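Local coordinates for MGS-M5 (Unidentified, PDB 4Q3N), which probably interconverts L-lactate and pyruvate with NAD as coenzyme, as an L-lactate dehydrogenase built on a Rossmann fold, at residues Y160-S165 and M201-F206; R152-I157 and N167-I172. All coordinates share one frame; numbering follows the deposited sequence. Where two conformers were deposited one is given.

Contact 1: residues Y160-S165 and M201-F206. With NA (sodium ion), chain B.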
loop_
_atom_site.group_PDB
_atom_site.type_symbol
_atom_site.label_atom_id
_atom_site.label_comp_id
_atom_site.label_asym_id
_atom_site.label_seq_id
_atom_site.Cartn_x
_atom_site.Cartn_y
_atom_site.Cartn_z
ATOM N N TYR A 160 -20.746 17.850 -3.593
ATOM C CA TYR A 160 -21.828 18.598 -2.916
ATOM C C TYR A 160 -21.731 18.465 -1.374
ATOM O O TYR A 160 -21.824 19.443 -0.636
ATOM C CB TYR A 160 -23.231 18.094 -3.346
ATOM C CG TYR A 160 -23.608 18.645 -4.702
ATOM C CD1 TYR A 160 -23.124 18.047 -5.850
ATOM C CD2 TYR A 160 -24.422 19.781 -4.821
ATOM C CE1 TYR A 160 -23.428 18.567 -7.119
ATOM C CE2 TYR A 160 -24.705 20.324 -6.094
ATOM C CZ TYR A 160 -24.216 19.684 -7.224
ATOM O OH TYR A 160 -24.500 20.150 -8.496
ATOM N N ILE A 161 -21.569 17.243 -0.903
ATOM C CA ILE A 161 -21.741 17.011 0.544
ATOM C C ILE A 161 -20.430 16.916 1.311
ATOM O O ILE A 161 -20.445 16.778 2.544
ATOM C CB ILE A 161 -22.561 15.734 0.792
ATOM C CG1 ILE A 161 -21.882 14.516 0.151
ATOM C CG2 ILE A 161 -23.967 15.881 0.150
ATOM C CD1 ILE A 161 -22.507 13.174 0.577
ATOM N N HIS A 162 -19.315 17.027 0.598
ATOM C CA HIS A 162 -17.975 17.052 1.216
ATOM C C HIS A 162 -17.774 15.819 2.128
ATOM O O HIS A 162 -17.356 15.954 3.291
ATOM C CB HIS A 162 -17.786 18.344 2.012
ATOM C CG HIS A 162 -18.090 19.566 1.197
ATOM N ND1 HIS A 162 -19.082 20.465 1.535
ATOM C CD2 HIS A 162 -17.581 19.989 0.012
ATOM C CE1 HIS A 162 -19.136 21.418 0.613
ATOM N NE2 HIS A 162 -18.239 21.150 -0.321
ATOM N N ILE A 163 -18.082 14.656 1.571
ATOM C CA ILE A 163 -17.846 13.329 2.214
ATOM C C ILE A 163 -16.933 12.522 1.257
ATOM O O ILE A 163 -17.108 12.600 0.032
ATOM C CB ILE A 163 -19.194 12.555 2.429
ATOM C CG1 ILE A 163 -20.138 13.330 3.358
ATOM C CG2 ILE A 163 -18.951 11.037 2.919
ATOM C CD1 ILE A 163 -19.585 13.500 4.764
ATOM N N ASP A 164 -15.936 11.821 1.793
ATOM C CA ASP A 164 -15.120 10.861 1.046
ATOM C C ASP A 164 -15.997 10.126 0.015
ATOM O O ASP A 164 -17.007 9.519 0.379
ATOM C CB ASP A 164 -14.497 9.885 2.069
ATOM C CG ASP A 164 -13.426 8.959 1.472
ATOM O OD1 ASP A 164 -13.438 8.714 0.228
ATOM O OD2 ASP A 164 -12.586 8.435 2.279
ATOM N N SER A 165 -15.643 10.207 -1.280
ATOM C CA SER A 165 -16.454 9.582 -2.337
ATOM C C SER A 165 -16.592 8.084 -2.116
ATOM O O SER A 165 -17.556 7.426 -2.572
ATOM C CB SER A 165 -15.816 9.850 -3.735
ATOM O OG SER A 165 -14.565 9.201 -3.923
ATOM N N MET A 201 -29.010 17.941 4.940
ATOM C CA MET A 201 -27.934 18.793 4.504
ATOM C C MET A 201 -28.429 19.879 3.552
ATOM O O MET A 201 -28.956 19.571 2.484
ATOM C CB MET A 201 -26.844 17.950 3.790
ATOM C CG MET A 201 -26.283 16.805 4.695
ATOM S SD MET A 201 -24.794 16.202 3.896
ATOM C CE MET A 201 -23.671 17.452 4.557
ATOM N N ASP A 202 -28.181 21.125 3.904
ATOM C CA ASP A 202 -28.424 22.239 2.978
ATOM C C ASP A 202 -27.570 22.148 1.735
ATOM O O ASP A 202 -27.920 22.746 0.724
ATOM C CB ASP A 202 -28.157 23.551 3.666
ATOM C CG ASP A 202 -29.244 23.882 4.688
ATOM O OD1 ASP A 202 -30.375 23.377 4.513
ATOM O OD2 ASP A 202 -28.970 24.609 5.669
ATOM N N GLU A 203 -26.471 21.388 1.824
ATOM C CA GLU A 203 -25.511 21.201 0.732
ATOM C C GLU A 203 -26.061 20.486 -0.510
ATOM O O GLU A 203 -25.451 20.548 -1.562
ATOM C CB GLU A 203 -24.296 20.401 1.228
ATOM C CG GLU A 203 -23.360 21.183 2.151
ATOM C CD GLU A 203 -23.807 21.224 3.636
ATOM O OE1 GLU A 203 -24.914 20.749 3.982
ATOM O OE2 GLU A 203 -23.031 21.748 4.459
ATOM N N ILE A 204 -27.151 19.734 -0.384
ATOM C CA ILE A 204 -27.639 18.960 -1.529
ATOM C C ILE A 204 -29.174 18.943 -1.542
ATOM O O ILE A 204 -29.828 18.780 -0.513
ATOM C CB ILE A 204 -27.058 17.529 -1.563
ATOM C CG1 ILE A 204 -27.328 16.862 -2.915
ATOM C CG2 ILE A 204 -27.529 16.660 -0.355
ATOM C CD1 ILE A 204 -26.326 15.692 -3.228
ATOM N N SER A 205 -29.735 19.191 -2.729
ATOM C CA SER A 205 -31.184 19.262 -2.887
ATOM C C SER A 205 -31.646 18.327 -4.002
ATOM O O SER A 205 -30.839 17.814 -4.778
ATOM C CB SER A 205 -31.647 20.703 -3.205
ATOM O OG SER A 205 -31.262 21.635 -2.211
ATOM N N PHE A 206 -32.958 18.124 -4.091
ATOM C CA PHE A 206 -33.543 17.343 -5.186
ATOM C C PHE A 206 -33.087 17.851 -6.563
ATOM O O PHE A 206 -32.775 17.056 -7.436
ATOM C CB PHE A 206 -35.069 17.360 -5.062
ATOM C CG PHE A 206 -35.770 16.413 -5.987
ATOM C CD1 PHE A 206 -35.917 15.063 -5.648
ATOM C CD2 PHE A 206 -36.327 16.872 -7.195
ATOM C CE1 PHE A 206 -36.592 14.171 -6.522
ATOM C CE2 PHE A 206 -36.997 15.999 -8.069
ATOM C CZ PHE A 206 -37.135 14.653 -7.743
HETATM NA NA NA B . -31.064 19.572 1.202
HETATM O O HOH W 1 -20.513 20.235 4.306
HETATM O O HOH W 2 -31.919 20.843 3.407
HETATM O O HOH W 3 -30.971 21.777 0.191
HETATM O O HOH W 4 -33.240 19.902 0.412
#
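In the C-terminal domain of this lactate/malate dehydrogenase fold, the end of helix 147-161 packs on a type I beta turn, Met201 to Ile204. The turn links helix 194-200 to helix 206-227. Ile161 and Glu203 make the closest backbone approach, with CA atoms 5.6 Å apart. His162 then leaves the helix with positive phi.

The apolar part centres on Ile161. Its CG2 branch, anti to the carbonyl carbon, reaches both ends of the turn. It meets Met201 SD, where the two side chains cross at about a right angle, and lies 3.7 Å from Ile204 CG2. The Met201 chain bends at chi3 (84°), and its CE comes near Ile161 O. Ile204 holds CG1 anti to the backbone N (chi1 -167°), so its CD1 extends to Tyr160 CB at 3.9 Å. Val189 of strand 188-189 also packs on Ile161.

No direct hydrogen bond joins the segments. Glu203 CB comes within 3.2 Å of Tyr160 O, and Glu203 O lies at the edge of the Tyr160 ring, 3.5 Å from CD2. Beyond the ring, Tyr160 OH makes a weak hydrogen bond to His211. Glu203 bends at chi2 (83°), which brings its carboxylate to the side of His162. Water 1 bridges the two, donating to Glu203 OE2 and bonding His162 ND1 in the plane of the imidazole. The nearby carboxylate would favour a charged histidine, though its protonation is not seen.

A sodium ion sits on the turn. Backbone oxygens of Met201 and Ile204 bind it, joined by Ile198 O and three waters. Water 2 is also tied to Asp202 OD1, and water 3 donates to Asp202 O. Of the two turn oxygens, Ile204 O is the closer to the sodium, at 2.3 Å, against 2.5 Å for Met201 O.

Contact 2: residues R152-I157 and N167-I172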
loop_
_atom_site.group_PDB
_atom_site.type_symbol
_atom_site.label_atom_id
_atom_site.label_comp_id
_atom_site.label_asym_id
_atom_site.label_seq_id
_atom_site.Cartn_x
_atom_site.Cartn_y
_atom_site.Cartn_z
ATOM N N ARG A 152 -17.851 8.188 -11.349
ATOM C CA ARG A 152 -18.126 9.577 -11.645
ATOM C C ARG A 152 -19.258 10.107 -10.782
ATOM O O ARG A 152 -19.218 11.223 -10.279
ATOM C CB ARG A 152 -18.496 9.742 -13.147
ATOM C CG ARG A 152 -17.305 9.479 -14.070
ATOM C CD ARG A 152 -17.698 9.601 -15.572
ATOM N NE ARG A 152 -16.508 9.675 -16.426
ATOM C CZ ARG A 152 -16.451 9.109 -17.622
ATOM N NH1 ARG A 152 -17.500 8.402 -18.114
ATOM N NH2 ARG A 152 -15.356 9.229 -18.311
ATOM N N LEU A 153 -20.328 9.333 -10.709
ATOM C CA LEU A 153 -21.469 9.679 -9.849
ATOM C C LEU A 153 -21.031 9.914 -8.384
ATOM O O LEU A 153 -21.410 10.904 -7.758
ATOM C CB LEU A 153 -22.497 8.542 -9.857
ATOM C CG LEU A 153 -23.703 8.654 -8.920
ATOM C CD1 LEU A 153 -24.614 9.798 -9.398
ATOM C CD2 LEU A 153 -24.495 7.356 -8.899
ATOM N N ARG A 154 -20.248 8.986 -7.840
ATOM C CA ARG A 154 -19.763 9.121 -6.464
ATOM C C ARG A 154 -18.912 10.375 -6.309
ATOM O O ARG A 154 -19.090 11.150 -5.355
ATOM C CB ARG A 154 -18.969 7.875 -6.057
ATOM C CG ARG A 154 -19.761 6.593 -6.239
ATOM C CD ARG A 154 -18.857 5.391 -6.078
ATOM N NE ARG A 154 -18.608 5.103 -4.677
ATOM C CZ ARG A 154 -17.893 4.068 -4.252
ATOM N NH1 ARG A 154 -17.369 3.217 -5.125
ATOM N NH2 ARG A 154 -17.744 3.866 -2.950
ATOM N N TYR A 155 -18.014 10.611 -7.269
ATOM C CA TYR A 155 -17.251 11.859 -7.265
ATOM C C TYR A 155 -18.156 13.084 -7.247
ATOM O O TYR A 155 -17.951 14.015 -6.453
ATOM C CB TYR A 155 -16.292 11.949 -8.495
ATOM C CG TYR A 155 -15.681 13.342 -8.638
ATOM C CD1 TYR A 155 -14.655 13.795 -7.777
ATOM C CD2 TYR A 155 -16.155 14.233 -9.601
ATOM C CE1 TYR A 155 -14.126 15.107 -7.910
ATOM C CE2 TYR A 155 -15.618 15.510 -9.747
ATOM C CZ TYR A 155 -14.627 15.944 -8.911
ATOM O OH TYR A 155 -14.151 17.214 -9.091
ATOM N N GLU A 156 -19.179 13.114 -8.106
ATOM C CA GLU A 156 -19.994 14.336 -8.207
ATOM C C GLU A 156 -20.757 14.595 -6.899
ATOM O O GLU A 156 -20.814 15.710 -6.409
ATOM C CB GLU A 156 -21.001 14.252 -9.367
ATOM C CG GLU A 156 -20.342 14.203 -10.793
ATOM C CD GLU A 156 -19.584 15.482 -11.155
ATOM O OE1 GLU A 156 -19.811 16.509 -10.479
ATOM O OE2 GLU A 156 -18.767 15.444 -12.125
ATOM N N ILE A 157 -21.389 13.553 -6.388
ATOM C CA ILE A 157 -22.107 13.655 -5.108
ATOM C C ILE A 157 -21.153 14.138 -4.006
ATOM O O ILE A 157 -21.532 15.009 -3.215
ATOM C CB ILE A 157 -22.735 12.311 -4.733
ATOM C CG1 ILE A 157 -23.884 11.951 -5.709
ATOM C CG2 ILE A 157 -23.253 12.305 -3.312
ATOM C CD1 ILE A 157 -24.257 10.430 -5.565
ATOM N N ASN A 167 -17.323 6.712 0.526
ATOM C CA ASN A 167 -18.440 6.482 1.461
ATOM C C ASN A 167 -19.782 6.663 0.738
ATOM O O ASN A 167 -20.827 6.532 1.344
ATOM C CB ASN A 167 -18.426 7.491 2.631
ATOM C CG ASN A 167 -17.721 6.990 3.867
ATOM O OD1 ASN A 167 -17.617 5.778 4.155
ATOM N ND2 ASN A 167 -17.228 7.931 4.617
ATOM N N VAL A 168 -19.740 7.014 -0.553
ATOM C CA VAL A 168 -20.958 7.274 -1.310
ATOM C C VAL A 168 -21.361 6.023 -2.042
ATOM O O VAL A 168 -20.625 5.544 -2.880
ATOM C CB VAL A 168 -20.760 8.463 -2.310
ATOM C CG1 VAL A 168 -22.035 8.649 -3.192
ATOM C CG2 VAL A 168 -20.440 9.770 -1.517
ATOM N N HIS A 169 -22.514 5.447 -1.705
ATOM C CA HIS A 169 -22.841 4.126 -2.243
ATOM C C HIS A 169 -24.072 4.230 -3.121
ATOM O O HIS A 169 -25.193 4.134 -2.625
ATOM C CB HIS A 169 -23.104 3.134 -1.146
ATOM C CG HIS A 169 -22.014 3.102 -0.129
ATOM N ND1 HIS A 169 -20.702 2.839 -0.469
ATOM C CD2 HIS A 169 -22.031 3.316 1.210
ATOM C CE1 HIS A 169 -19.960 2.858 0.625
ATOM N NE2 HIS A 169 -20.738 3.163 1.651
ATOM N N ALA A 170 -23.847 4.413 -4.413
ATOM C CA ALA A 170 -24.906 4.657 -5.372
ATOM C C ALA A 170 -24.364 4.147 -6.709
ATOM O O ALA A 170 -23.133 4.154 -6.888
ATOM C CB ALA A 170 -25.234 6.162 -5.446
ATOM N N TYR A 171 -25.261 3.694 -7.597
ATOM C CA TYR A 171 -24.896 3.049 -8.864
ATOM C C TYR A 171 -25.481 3.812 -10.043
ATOM O O TYR A 171 -26.604 4.360 -9.958
ATOM C CB TYR A 171 -25.406 1.604 -8.964
ATOM C CG TYR A 171 -24.935 0.643 -7.866
ATOM C CD1 TYR A 171 -23.586 0.499 -7.544
ATOM C CD2 TYR A 171 -25.850 -0.102 -7.157
ATOM C CE1 TYR A 171 -23.173 -0.373 -6.520
ATOM C CE2 TYR A 171 -25.457 -0.986 -6.130
ATOM C CZ TYR A 171 -24.116 -1.114 -5.829
ATOM O OH TYR A 171 -23.758 -1.966 -4.818
ATOM N N ILE A 172 -24.729 3.809 -11.133
ATOM C CA ILE A 172 -25.280 4.011 -12.464
ATOM C C ILE A 172 -25.543 2.638 -13.051
ATOM O O ILE A 172 -24.659 1.773 -12.962
ATOM C CB ILE A 172 -24.306 4.766 -13.375
ATOM C CG1 ILE A 172 -23.981 6.116 -12.747
ATOM C CG2 ILE A 172 -24.889 4.886 -14.845
ATOM C CD1 ILE A 172 -25.176 7.185 -12.871
#
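Helix segment 152-157 lies against an extended segment, 167-172, whose strand belongs to the antiparallel sheet of the C-terminal domain. This is helix-on-sheet packing in an alpha/beta domain. The backbones are closest at Arg154 and Val168, with CA atoms 5.6 Å apart, and separate to 7.3 Å between the CA atoms of Leu153 and Ile172. Val168 and Ala170 point their CB atoms at the helix, while His169 and Tyr171 point away. There His169 stacks on His169 of the second subunit.

The apolar contacts are made by Leu153 and Ile157, one helical turn apart. Leu153 has CG anti to the backbone N (chi1 175°), and its CD2 lies 3.7 Å from Ala170 CB. The same methyl touches Ile172 CD1. Ile157 crosses Val168 obliquely. Its CD1 is 3.7 Å from Val168 CG1, and its CG2 also lies against that methyl. Helix 206-227 packs on Leu153 and Ile172 through Ile212 and Val216.

Arg154 supplies the polar link. Its aliphatic part runs beside Val168, CB to CB, then bends at chi3 (79°) to bring NE back to the strand. NE approaches Val168 O nearly along the C=O axis, but that oxygen lies well out of the guanidinium plane. The Arg154 NE to Val168 O hydrogen bond is short, 2.7 Å, but the tilt leaves it bent, with 130° at the hydrogen.

Overall arrangement
Both contacts use helix 147-161. Contact 2 takes its middle and contact 1 its C-terminal end, and their centres are 11 Å apart. Along the chain the segments alternate, so residues 160-165 lead from the helix toward the strand of contact 2. The two contacts touch where Arg154 NE lies 3.3 Å from Ser165 O. Contact 1 is peripheral, its centre about 27 Å from the centre of the chain, and carries the sodium site. Contact 2 is buried, its centre about 16 Å from the centre of the chain; the Ile157 side chain is about 12 Å from the sodium. Both adjoin the second subunit, where Asp164 forms a salt bridge with Arg251 of that subunit.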